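PDB 6DTU: maltose-binding protein MalE1 from Thermotoga maritima, which binds maltotetraose in the cleft between its two lobes and probably delivers maltodextrins to a membrane transporter as its solute-binding component. Local coordinates for residues A110-Y115 and T322-N327; P300-R305 and P316-F321. All blocks are in the same frame, centred on the assembly; numbering follows the deposited sequence.

In the fold
From the N terminus the chain builds most of the first lobe's sheet, then passes from strand 100-109 of that sheet into strand 112-116 of the other lobe's four-stranded sheet. Residues 110-115 span this passage, and contact 1 brings 322-327 back against it, closing a loop of 206 intervening residues. Contact 2 closes a far shorter loop within that one: only ten residues separate 300-305, whose strand 302-303 pairs antiparallel with 100-109, from 316-321. Both contacts use helix 316-326, contact 2 its earlier turns and contact 1 its C-terminal end. F321 joins them, its ring also touching A110, A112 and I114. The helix thus ties the crossing segment to strand 302-303, next to the sugar-binding R301.

Contact 1 of 2, residues A110-Y115 and T322-N327; sequences AIALIY and TLSAAN
S324 reaches from the last turn of helix 316-326 to the backbone carbonyl of I111, and this is the one hydrogen bond between the two segments. Its OG donates to I111 O over 2.6 Å, a short bond that lies in the carbonyl plane and meets the C=O at 146°. The hydroxyl gets there because chi1 of -176° swings OG away from the serine's own backbone N and out toward I111. The serine CB follows behind and rests on the methyl of A112, with S324 CB and A112 CB 3.7 Å apart, so one small side chain gives both a polar and an apolar touch. Two residues before A112 and one after S324, the methyls of A110 and A325 meet at 3.9 Å between their CB atoms, and A110 CB lies as close to the CA of A325. I111 itself turns its side chain the other way, onto W231 and the aromatic residues Y156 and Y157 of helix 155-164, the nearest atoms of the I111 side chain and a bound glucose being about 6 Å apart. An alanine in place of S324 would keep the CB packing but would probably leave the carbonyl of the buried I111 without this donor. A112 meanwhile pairs through its backbone with N228, where strand 112-116 joins the second sheet. The chemistry is thus a single directed bond framed by three methyls and a methylene: small groups let the helix come close, and the serine supplies a donor to this carbonyl just where the chain passes between lobes.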
loop_
_atom_site.group_PDB
_atom_site.type_symbol
_atom_site.label_atom_id
_atom_site.label_comp_id
_atom_site.label_asym_id
_atom_site.label_seq_id
_atom_site.Cartn_x
_atom_site.Cartn_y
_atom_site.Cartn_z
ATOM N N ALA A 110 0.469 -0.690 6.545
ATOM C CA ALA A 110 1.635 -1.499 6.219
ATOM C C ALA A 110 1.176 -2.943 6.168
ATOM O O ALA A 110 0.243 -3.330 6.879
ATOM C CB ALA A 110 2.721 -1.371 7.291
ATOM N N ILE A 111 1.836 -3.732 5.314
ATOM C CA ILE A 111 1.513 -5.157 5.275
ATOM C C ILE A 111 1.999 -5.837 6.553
ATOM O O ILE A 111 2.862 -5.328 7.272
ATOM C CB ILE A 111 2.025 -5.870 4.009
ATOM C CG1 ILE A 111 3.546 -5.825 3.882
ATOM C CG2 ILE A 111 1.417 -5.215 2.759
ATOM C CD1 ILE A 111 4.058 -6.359 2.519
ATOM N N ALA A 112 1.392 -6.982 6.853
ATOM C CA ALA A 112 1.634 -7.737 8.073
ATOM C C ALA A 112 1.297 -9.194 7.802
ATOM O O ALA A 112 0.830 -9.559 6.715
ATOM C CB ALA A 112 0.790 -7.204 9.241
ATOM N N LEU A 113 1.559 -10.051 8.780
ATOM C CA LEU A 113 1.105 -11.429 8.675
ATOM C C LEU A 113 -0.370 -11.471 9.041
ATOM O O LEU A 113 -0.762 -11.060 10.136
ATOM C CB LEU A 113 1.894 -12.344 9.600
ATOM C CG LEU A 113 1.577 -13.828 9.541
ATOM C CD1 LEU A 113 2.161 -14.431 8.287
ATOM C CD2 LEU A 113 2.180 -14.474 10.789
ATOM N N ILE A 114 -1.197 -11.911 8.100
ATOM C CA ILE A 114 -2.606 -12.175 8.341
ATOM C C ILE A 114 -2.765 -13.684 8.318
ATOM O O ILE A 114 -2.303 -14.345 7.383
ATOM C CB ILE A 114 -3.494 -11.526 7.268
ATOM C CG1 ILE A 114 -3.226 -10.028 7.216
ATOM C CG2 ILE A 114 -4.978 -11.787 7.584
ATOM C CD1 ILE A 114 -3.943 -9.371 6.083
ATOM N N TYR A 115 -3.360 -14.241 9.361
ATOM C CA TYR A 115 -3.397 -15.690 9.468
ATOM C C TYR A 115 -4.789 -16.191 9.831
ATOM O O TYR A 115 -5.556 -15.514 10.521
ATOM C CB TYR A 115 -2.324 -16.205 10.455
ATOM C CG TYR A 115 -2.511 -15.676 11.872
ATOM C CD1 TYR A 115 -3.124 -16.461 12.844
ATOM C CD2 TYR A 115 -2.111 -14.382 12.222
ATOM C CE1 TYR A 115 -3.314 -15.985 14.135
ATOM C CE2 TYR A 115 -2.287 -13.894 13.520
ATOM C CZ TYR A 115 -2.893 -14.711 14.474
ATOM O OH TYR A 115 -3.095 -14.251 15.767
ATOM N N THR A 322 -0.452 -1.689 13.416
ATOM C CA THR A 322 0.407 -0.680 14.024
ATOM C C THR A 322 1.733 -1.289 14.465
ATOM O O THR A 322 2.795 -0.705 14.229
ATOM C CB THR A 322 -0.349 -0.032 15.192
ATOM O OG1 THR A 322 -1.512 0.635 14.687
ATOM C CG2 THR A 322 0.495 0.986 15.915
ATOM N N LEU A 323 1.695 -2.470 15.086
ATOM C CA LEU A 323 2.929 -3.167 15.442
ATOM C C LEU A 323 3.798 -3.423 14.217
ATOM O O LEU A 323 5.025 -3.301 14.275
ATOM C CB LEU A 323 2.603 -4.490 16.138
ATOM C CG LEU A 323 2.107 -4.423 17.586
ATOM C CD1 LEU A 323 1.824 -5.820 18.110
ATOM C CD2 LEU A 323 3.110 -3.696 18.479
ATOM N N SER A 324 3.180 -3.807 13.098
ATOM C CA SER A 324 3.953 -4.067 11.890
ATOM C C SER A 324 4.531 -2.775 11.334
ATOM O O SER A 324 5.721 -2.718 10.985
ATOM C CB SER A 324 3.085 -4.793 10.847
ATOM O OG SER A 324 3.846 -5.145 9.697
ATOM N N ALA A 325 3.712 -1.712 11.293
ATOM C CA ALA A 325 4.156 -0.429 10.767
ATOM C C ALA A 325 5.237 0.206 11.626
ATOM O O ALA A 325 6.005 1.030 11.119
ATOM C CB ALA A 325 2.970 0.525 10.662
ATOM N N ALA A 326 5.317 -0.165 12.906
ATOM C CA ALA A 326 6.304 0.443 13.791
ATOM C C ALA A 326 7.729 0.137 13.342
ATOM O O ALA A 326 8.640 0.935 13.592
ATOM C CB ALA A 326 6.066 0.007 15.241
ATOM N N ASN A 327 7.947 -1.013 12.699
ATOM C CA ASN A 327 9.261 -1.371 12.176
ATOM C C ASN A 327 9.455 -0.946 10.724
ATOM O O ASN A 327 10.475 -1.292 10.125
ATOM C CB ASN A 327 9.506 -2.881 12.310
ATOM C CG ASN A 327 9.590 -3.335 13.758
ATOM O OD1 ASN A 327 10.114 -2.628 14.614
ATOM N ND2 ASN A 327 9.074 -4.526 14.034
#

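Contact 2 of 2, residues P300-R305 and P316-F321. With GLC (alpha-D-glucopyranose), chain C.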
loop_
_atom_site.group_PDB
_atom_site.type_symbol
_atom_site.label_atom_id
_atom_site.label_comp_id
_atom_site.label_asym_id
_atom_site.label_seq_id
_atom_site.Cartn_x
_atom_site.Cartn_y
_atom_site.Cartn_z
ATOM N N PRO A 300 -11.253 -0.296 6.550
ATOM C CA PRO A 300 -10.505 -0.147 7.815
ATOM C C PRO A 300 -8.999 -0.314 7.676
ATOM O O PRO A 300 -8.485 -1.425 7.486
ATOM C CB PRO A 300 -11.131 -1.214 8.725
ATOM C CG PRO A 300 -11.619 -2.263 7.793
ATOM C CD PRO A 300 -12.080 -1.531 6.550
ATOM N N ARG A 301 -8.282 0.805 7.812
ATOM C CA ARG A 301 -6.817 0.820 7.864
ATOM C C ARG A 301 -6.380 1.499 9.171
ATOM O O ARG A 301 -6.965 1.201 10.223
ATOM C CB ARG A 301 -6.242 1.458 6.585
ATOM C CG ARG A 301 -6.873 0.839 5.338
ATOM C CD ARG A 301 -6.324 1.363 4.027
ATOM N NE ARG A 301 -7.217 1.027 2.909
ATOM C CZ ARG A 301 -6.846 0.889 1.640
ATOM N NH1 ARG A 301 -5.558 1.007 1.267
ATOM N NH2 ARG A 301 -7.794 0.637 0.734
ATOM N N LEU A 302 -5.394 2.412 9.146
ATOM C CA LEU A 302 -4.948 3.098 10.364
ATOM C C LEU A 302 -5.264 4.588 10.214
ATOM O O LEU A 302 -4.500 5.312 9.563
ATOM C CB LEU A 302 -3.442 2.877 10.593
ATOM C CG LEU A 302 -2.964 1.420 10.715
ATOM C CD1 LEU A 302 -1.453 1.305 10.827
ATOM C CD2 LEU A 302 -3.606 0.724 11.877
ATOM N N PRO A 303 -6.357 5.101 10.802
ATOM C CA PRO A 303 -6.807 6.470 10.473
ATOM C C PRO A 303 -5.765 7.558 10.688
ATOM O O PRO A 303 -5.039 7.558 11.680
ATOM C CB PRO A 303 -8.040 6.664 11.363
ATOM C CG PRO A 303 -8.605 5.247 11.475
ATOM C CD PRO A 303 -7.375 4.357 11.566
ATOM N N SER A 304 -5.697 8.487 9.727
ATOM C CA SER A 304 -4.775 9.620 9.787
ATOM C C SER A 304 -5.318 10.819 10.538
ATOM O O SER A 304 -4.531 11.690 10.927
ATOM C CB SER A 304 -4.318 10.038 8.388
ATOM O OG SER A 304 -3.528 9.024 7.798
ATOM N N ARG A 305 -6.624 10.891 10.762
ATOM C CA ARG A 305 -7.175 11.980 11.543
ATOM C C ARG A 305 -7.062 11.520 12.993
ATOM O O ARG A 305 -7.503 10.419 13.332
ATOM C CB ARG A 305 -8.643 12.184 11.158
ATOM C CG ARG A 305 -9.265 13.354 11.900
ATOM C CD ARG A 305 -10.631 13.798 11.437
ATOM N NE ARG A 305 -11.137 14.576 12.546
ATOM C CZ ARG A 305 -11.538 15.838 12.502
ATOM N NH1 ARG A 305 -11.552 16.528 11.362
ATOM N NH2 ARG A 305 -11.923 16.402 13.626
ATOM N N PRO A 316 -8.133 -5.029 17.746
ATOM C CA PRO A 316 -6.967 -5.912 17.573
ATOM C C PRO A 316 -6.322 -5.846 16.195
ATOM O O PRO A 316 -5.110 -6.090 16.089
ATOM C CB PRO A 316 -7.517 -7.317 17.880
ATOM C CG PRO A 316 -8.986 -7.185 17.882
ATOM C CD PRO A 316 -9.322 -5.758 18.215
ATOM N N ASP A 317 -7.090 -5.552 15.136
ATOM C CA ASP A 317 -6.492 -5.409 13.812
ATOM C C ASP A 317 -5.682 -4.123 13.710
ATOM O O ASP A 317 -4.606 -4.105 13.105
ATOM C CB ASP A 317 -7.569 -5.449 12.724
ATOM C CG ASP A 317 -8.327 -6.757 12.685
ATOM O OD1 ASP A 317 -7.845 -7.765 13.255
ATOM O OD2 ASP A 317 -9.424 -6.771 12.072
ATOM N N VAL A 318 -6.210 -3.026 14.257
ATOM C CA VAL A 318 -5.456 -1.783 14.337
ATOM C C VAL A 318 -4.176 -1.994 15.131
ATOM O O VAL A 318 -3.101 -1.525 14.749
ATOM C CB VAL A 318 -6.337 -0.676 14.945
ATOM C CG1 VAL A 318 -5.514 0.561 15.239
ATOM C CG2 VAL A 318 -7.514 -0.357 14.009
ATOM N N VAL A 319 -4.273 -2.708 16.253
ATOM C CA VAL A 319 -3.084 -2.977 17.054
ATOM C C VAL A 319 -2.062 -3.788 16.261
ATOM O O VAL A 319 -0.867 -3.471 16.262
ATOM C CB VAL A 319 -3.484 -3.641 18.383
ATOM C CG1 VAL A 319 -2.254 -4.128 19.159
ATOM C CG2 VAL A 319 -4.279 -2.651 19.209
ATOM N N GLY A 320 -2.523 -4.807 15.531
ATOM C CA GLY A 320 -1.598 -5.649 14.777
ATOM C C GLY A 320 -0.891 -4.912 13.650
ATOM O O GLY A 320 0.327 -5.040 13.470
ATOM N N PHE A 321 -1.645 -4.148 12.855
ATOM C CA PHE A 321 -1.002 -3.420 11.769
ATOM C C PHE A 321 -0.092 -2.313 12.290
ATOM O O PHE A 321 0.938 -2.032 11.673
ATOM C CB PHE A 321 -2.052 -2.880 10.780
ATOM C CG PHE A 321 -2.670 -3.954 9.911
ATOM C CD1 PHE A 321 -1.920 -4.623 8.955
ATOM C CD2 PHE A 321 -3.996 -4.314 10.079
ATOM C CE1 PHE A 321 -2.484 -5.622 8.177
ATOM C CE2 PHE A 321 -4.559 -5.319 9.306
ATOM C CZ PHE A 321 -3.801 -5.965 8.364
HETATM C C1 GLC C . -6.762 -2.245 -3.140
HETATM C C2 GLC C . -6.309 -1.258 -2.139
HETATM C C3 GLC C . -4.942 -0.782 -2.411
HETATM C C4 GLC C . -3.978 -1.916 -2.473
HETATM C C5 GLC C . -4.383 -2.900 -3.602
HETATM C C6 GLC C . -3.652 -4.093 -3.607
HETATM O O1 GLC C . -6.877 -1.639 -4.387
HETATM O O2 GLC C . -7.262 -0.147 -2.176
HETATM O O3 GLC C . -4.594 0.144 -1.317
HETATM O O4 GLC C . -2.644 -1.411 -2.749
HETATM O O5 GLC C . -5.815 -3.337 -3.253
HETATM O O6 GLC C . -4.012 -4.847 -4.769
#
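L302 carries the apolar packing, setting the methyl CD2 against helix 316-326. L302 CD2 lies 3.9 Å from V318 CG1 and 4.1 Å from F321 CB, so it sits between two side chains about one helical turn apart. L302 and V318 run past each other in opposite directions. With chi1 of -58° the leucine CG stands opposite its own carbonyl carbon, and the chain carries L302 CD2 on to the helix backbone, 3.7 Å from V318 O. The same V318 oxygen accepts a hydrogen bond from T322 OG1. With the other valine methyl, V318 CG2 approaches R301 O at 4.1 Å, while Y296 and V312 add to the packing round V318. F321 meets the leucine with its CB and its backbone carbonyl, while its ring leads off toward P230.

The polar contacts belong to R301, whose side chain leaves the helix behind and runs extended from CG to NE to the sugar. R301 NH1 donates to glucose O3 over 2.9 Å at an N-H...O angle of 161°, and R301 NH2 donates to glucose O2 over 3.1 Å at 166°. Both hydroxyls meet the edge of the guanidinium, O2 in its plane, so two nearly straight bonds hold a pair of neighbouring hydroxyls. E109 forms a salt bridge with NH1 and D299 one with NE, which should limit the group's rotation and probably offsets its charge. S10 OG also binds the sugar. A planar polar side chain gripping adjacent hydroxyls, itself held by second partners, is the classic arrangement of periplasmic sugar-binding pockets.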